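Local coordinates for hypothetical protein PH1313 (Pyrococcus horikoshii, PDB 1VBK), which is of unknown function but, as a THUMP-domain protein related to ThiI, probably binds RNA and ATP and may act in tRNA thiolation or thiamine biosynthesis, at residues N28-A33 with V66-I71. Residues are numbered along the deposited sequence; the frame is centred on the assembly and turned at random.
Sequences NNIREA and VRVFGI
Residues 66-71, which link helix 58-65 to strand 71-81 and make a type II beta turn from Val-68 to Ile-71, pass beside helix 19-36 with the CA atoms of Ile-30 and Val-68 6.9 Å apart. Val-68 carries most of the packing, its two methyls set against successive turns of one face of the helix. CG1, anti to its own backbone N (chi1 176°), lies 4.3 Å from Ile-30 CG1 and also meets Asn-29 CB, whereas CG2 reaches Ala-33 CB at 4.0 Å. The single methyl of Ala-33 is small enough to let the loop come close, and Ile-30 extends its CD1 tip to tip with Ile-71 CD1 at 4.4 Å. Both segments lie within the ThiI ferredoxin-like domain, and here the loop leading into strand 71-81 packs on the domain's first helix. Gly-70, lacking a CB, accepts the positive phi (101°) of the third turn position without crowding the carbonyl O of Phe-69. The buried amide of Asn-29 is satisfied: ND2 donates to Ile-176 O and to a water 3.0 Å away, which in turn donates to Phe-69 O. Its OD1 accepts from Asn-28 ND2 at 3.1 Å, helping fix the amide's rotation. Phe-69 meets Phe-196 of helix 189-200 edge-to-face.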
ATOM      1  N   ASN A  28      11.703  -3.976  15.925  1.00 18.77           N
ATOM      2  CA  ASN A  28      10.761  -5.071  15.698  1.00 19.64           C
ATOM      3  C   ASN A  28      11.460  -6.192  14.937  1.00 18.18           C
ATOM      4  O   ASN A  28      11.361  -7.361  15.298  1.00 17.92           O
ATOM      5  CB  ASN A  28       9.564  -4.589  14.877  1.00 21.00           C
ATOM      6  CG  ASN A  28       8.643  -5.727  14.474  1.00 24.93           C
ATOM      7  OD1 ASN A  28       7.853  -6.214  15.279  1.00 24.94           O
ATOM      8  ND2 ASN A  28       8.757  -6.168  13.228  1.00 22.13           N
ATOM      9  N   ASN A  29      12.170  -5.822  13.877  1.00 16.38           N
ATOM     10  CA  ASN A  29      12.882  -6.790  13.059  1.00 16.71           C
ATOM     11  C   ASN A  29      14.024  -7.455  13.828  1.00 16.95           C
ATOM     12  O   ASN A  29      14.313  -8.634  13.629  1.00 17.99           O
ATOM     13  CB  ASN A  29      13.399  -6.106  11.790  1.00 16.53           C
ATOM     14  CG  ASN A  29      12.273  -5.492  10.966  1.00 16.70           C
ATOM     15  OD1 ASN A  29      11.097  -5.819  11.168  1.00 17.17           O
ATOM     16  ND2 ASN A  29      12.623  -4.610  10.029  1.00 14.58           N
ATOM     17  N   ILE A  30      14.662  -6.699  14.716  1.00 17.29           N
ATOM     18  CA  ILE A  30      15.754  -7.227  15.527  1.00 17.31           C
ATOM     19  C   ILE A  30      15.191  -8.272  16.495  1.00 18.52           C
ATOM     20  O   ILE A  30      15.783  -9.333  16.692  1.00 17.39           O
ATOM     21  CB  ILE A  30      16.459  -6.082  16.300  1.00 17.43           C
ATOM     22  CG1 ILE A  30      17.297  -5.253  15.312  1.00 16.41           C
ATOM     23  CG2 ILE A  30      17.321  -6.647  17.436  1.00 17.98           C
ATOM     24  CD1 ILE A  30      17.893  -3.990  15.892  1.00 14.51           C
ATOM     25  N   ARG A  31      14.043  -7.971  17.096  1.00 18.81           N
ATOM     26  CA  ARG A  31      13.412  -8.913  18.019  1.00 21.16           C
ATOM     27  C   ARG A  31      13.049 -10.204  17.280  1.00 20.92           C
ATOM     28  O   ARG A  31      13.314 -11.305  17.763  1.00 19.46           O
ATOM     29  CB  ARG A  31      12.141  -8.310  18.623  1.00 21.92           C
ATOM     30  CG  ARG A  31      11.392  -9.269  19.542  1.00 30.52           C
ATOM     31  CD  ARG A  31      10.065  -8.682  19.992  1.00 34.26           C
ATOM     32  NE  ARG A  31       9.226  -8.318  18.853  1.00 38.73           N
ATOM     33  CZ  ARG A  31       8.665  -9.191  18.022  1.00 41.65           C
ATOM     34  NH1 ARG A  31       8.842 -10.496  18.198  1.00 42.63           N
ATOM     35  NH2 ARG A  31       7.934  -8.756  17.004  1.00 43.11           N
ATOM     36  N   GLU A  32      12.434 -10.055  16.111  1.00 21.79           N
ATOM     37  CA  GLU A  32      12.036 -11.202  15.302  1.00 24.66           C
ATOM     38  C   GLU A  32      13.232 -12.078  14.954  1.00 23.56           C
ATOM     39  O   GLU A  32      13.146 -13.304  15.011  1.00 23.33           O
ATOM     40  CB  GLU A  32      11.354 -10.735  14.016  1.00 28.09           C
ATOM     41  CG  GLU A  32       9.917 -10.289  14.199  1.00 37.53           C
ATOM     42  CD  GLU A  32       8.992 -11.452  14.504  1.00 42.90           C
ATOM     43  OE1 GLU A  32       8.931 -12.390  13.678  1.00 45.27           O
ATOM     44  OE2 GLU A  32       8.330 -11.432  15.565  1.00 46.17           O
ATOM     45  N   ALA A  33      14.348 -11.445  14.603  1.00 22.03           N
ATOM     46  CA  ALA A  33      15.562 -12.174  14.249  1.00 22.10           C
ATOM     47  C   ALA A  33      16.126 -12.983  15.413  1.00 22.35           C
ATOM     48  O   ALA A  33      16.439 -14.165  15.263  1.00 23.02           O
ATOM     49  CB  ALA A  33      16.616 -11.210  13.738  1.00 22.97           C
ATOM     50  N   VAL A  66      23.664  -9.154  11.747  1.00 20.29           N
ATOM     51  CA  VAL A  66      24.347  -8.756  10.521  1.00 21.19           C
ATOM     52  C   VAL A  66      23.374  -8.895   9.346  1.00 20.24           C
ATOM     53  O   VAL A  66      23.489  -8.188   8.345  1.00 21.26           O
ATOM     54  CB  VAL A  66      25.584  -9.657  10.234  1.00 21.92           C
ATOM     55  CG1 VAL A  66      26.148  -9.347   8.854  1.00 25.46           C
ATOM     56  CG2 VAL A  66      26.653  -9.428  11.286  1.00 23.71           C
ATOM     57  N   ARG A  67      22.409  -9.802   9.475  1.00 20.28           N
ATOM     58  CA  ARG A  67      21.446 -10.035   8.397  1.00 20.95           C
ATOM     59  C   ARG A  67      20.189  -9.172   8.440  1.00 20.06           C
ATOM     60  O   ARG A  67      19.249  -9.399   7.669  1.00 21.44           O
ATOM     61  CB  ARG A  67      21.045 -11.513   8.363  1.00 20.08           C
ATOM     62  CG  ARG A  67      22.214 -12.464   8.091  1.00 23.09           C
ATOM     63  CD  ARG A  67      21.718 -13.861   7.743  1.00 20.48           C
ATOM     64  NE  ARG A  67      20.886 -14.435   8.799  1.00 23.56           N
ATOM     65  CZ  ARG A  67      21.356 -14.971   9.922  1.00 24.66           C
ATOM     66  NH1 ARG A  67      20.518 -15.462  10.824  1.00 25.81           N
ATOM     67  NH2 ARG A  67      22.662 -15.032  10.136  1.00 27.22           N
ATOM     68  N   VAL A  68      20.175  -8.182   9.325  1.00 17.86           N
ATOM     69  CA  VAL A  68      19.031  -7.283   9.464  1.00 17.37           C
ATOM     70  C   VAL A  68      19.281  -5.965   8.728  1.00 18.78           C
ATOM     71  O   VAL A  68      20.140  -5.173   9.124  1.00 18.14           O
ATOM     72  CB  VAL A  68      18.748  -6.996  10.955  1.00 15.79           C
ATOM     73  CG1 VAL A  68      17.607  -5.986  11.103  1.00 17.53           C
ATOM     74  CG2 VAL A  68      18.395  -8.302  11.662  1.00 17.92           C
ATOM     75  N   PHE A  69      18.526  -5.728   7.656  1.00 17.30           N
ATOM     76  CA  PHE A  69      18.701  -4.509   6.875  1.00 17.62           C
ATOM     77  C   PHE A  69      18.408  -3.241   7.670  1.00 17.39           C
ATOM     78  O   PHE A  69      17.555  -3.229   8.555  1.00 16.98           O
ATOM     79  CB  PHE A  69      17.824  -4.559   5.620  1.00 18.40           C
ATOM     80  CG  PHE A  69      18.163  -5.691   4.691  1.00 18.48           C
ATOM     81  CD1 PHE A  69      19.459  -5.844   4.205  1.00 19.52           C
ATOM     82  CD2 PHE A  69      17.188  -6.607   4.301  1.00 19.78           C
ATOM     83  CE1 PHE A  69      19.785  -6.893   3.346  1.00 20.85           C
ATOM     84  CE2 PHE A  69      17.502  -7.666   3.438  1.00 18.72           C
ATOM     85  CZ  PHE A  69      18.804  -7.808   2.961  1.00 19.27           C
ATOM     86  N   GLY A  70      19.124  -2.169   7.345  1.00 17.92           N
ATOM     87  CA  GLY A  70      18.931  -0.914   8.044  1.00 16.77           C
ATOM     88  C   GLY A  70      20.017  -0.684   9.082  1.00 18.32           C
ATOM     89  O   GLY A  70      20.152   0.417   9.623  1.00 17.91           O
ATOM     90  N   ILE A  71      20.785  -1.732   9.363  1.00 16.74           N
ATOM     91  CA  ILE A  71      21.866  -1.657  10.340  1.00 17.55           C
ATOM     92  C   ILE A  71      23.173  -1.342   9.629  1.00 18.03           C
ATOM     93  O   ILE A  71      23.555  -2.037   8.681  1.00 18.69           O
ATOM     94  CB  ILE A  71      22.018  -2.995  11.104  1.00 17.38           C
ATOM     95  CG1 ILE A  71      20.774  -3.247  11.962  1.00 15.03           C
ATOM     96  CG2 ILE A  71      23.268  -2.963  11.987  1.00 16.57           C
ATOM     97  CD1 ILE A  71      20.799  -4.596  12.686  1.00 15.62           C
TER
HETATM   98  O   HOH W   1      15.242  -4.922   8.628  1.00 19.23           O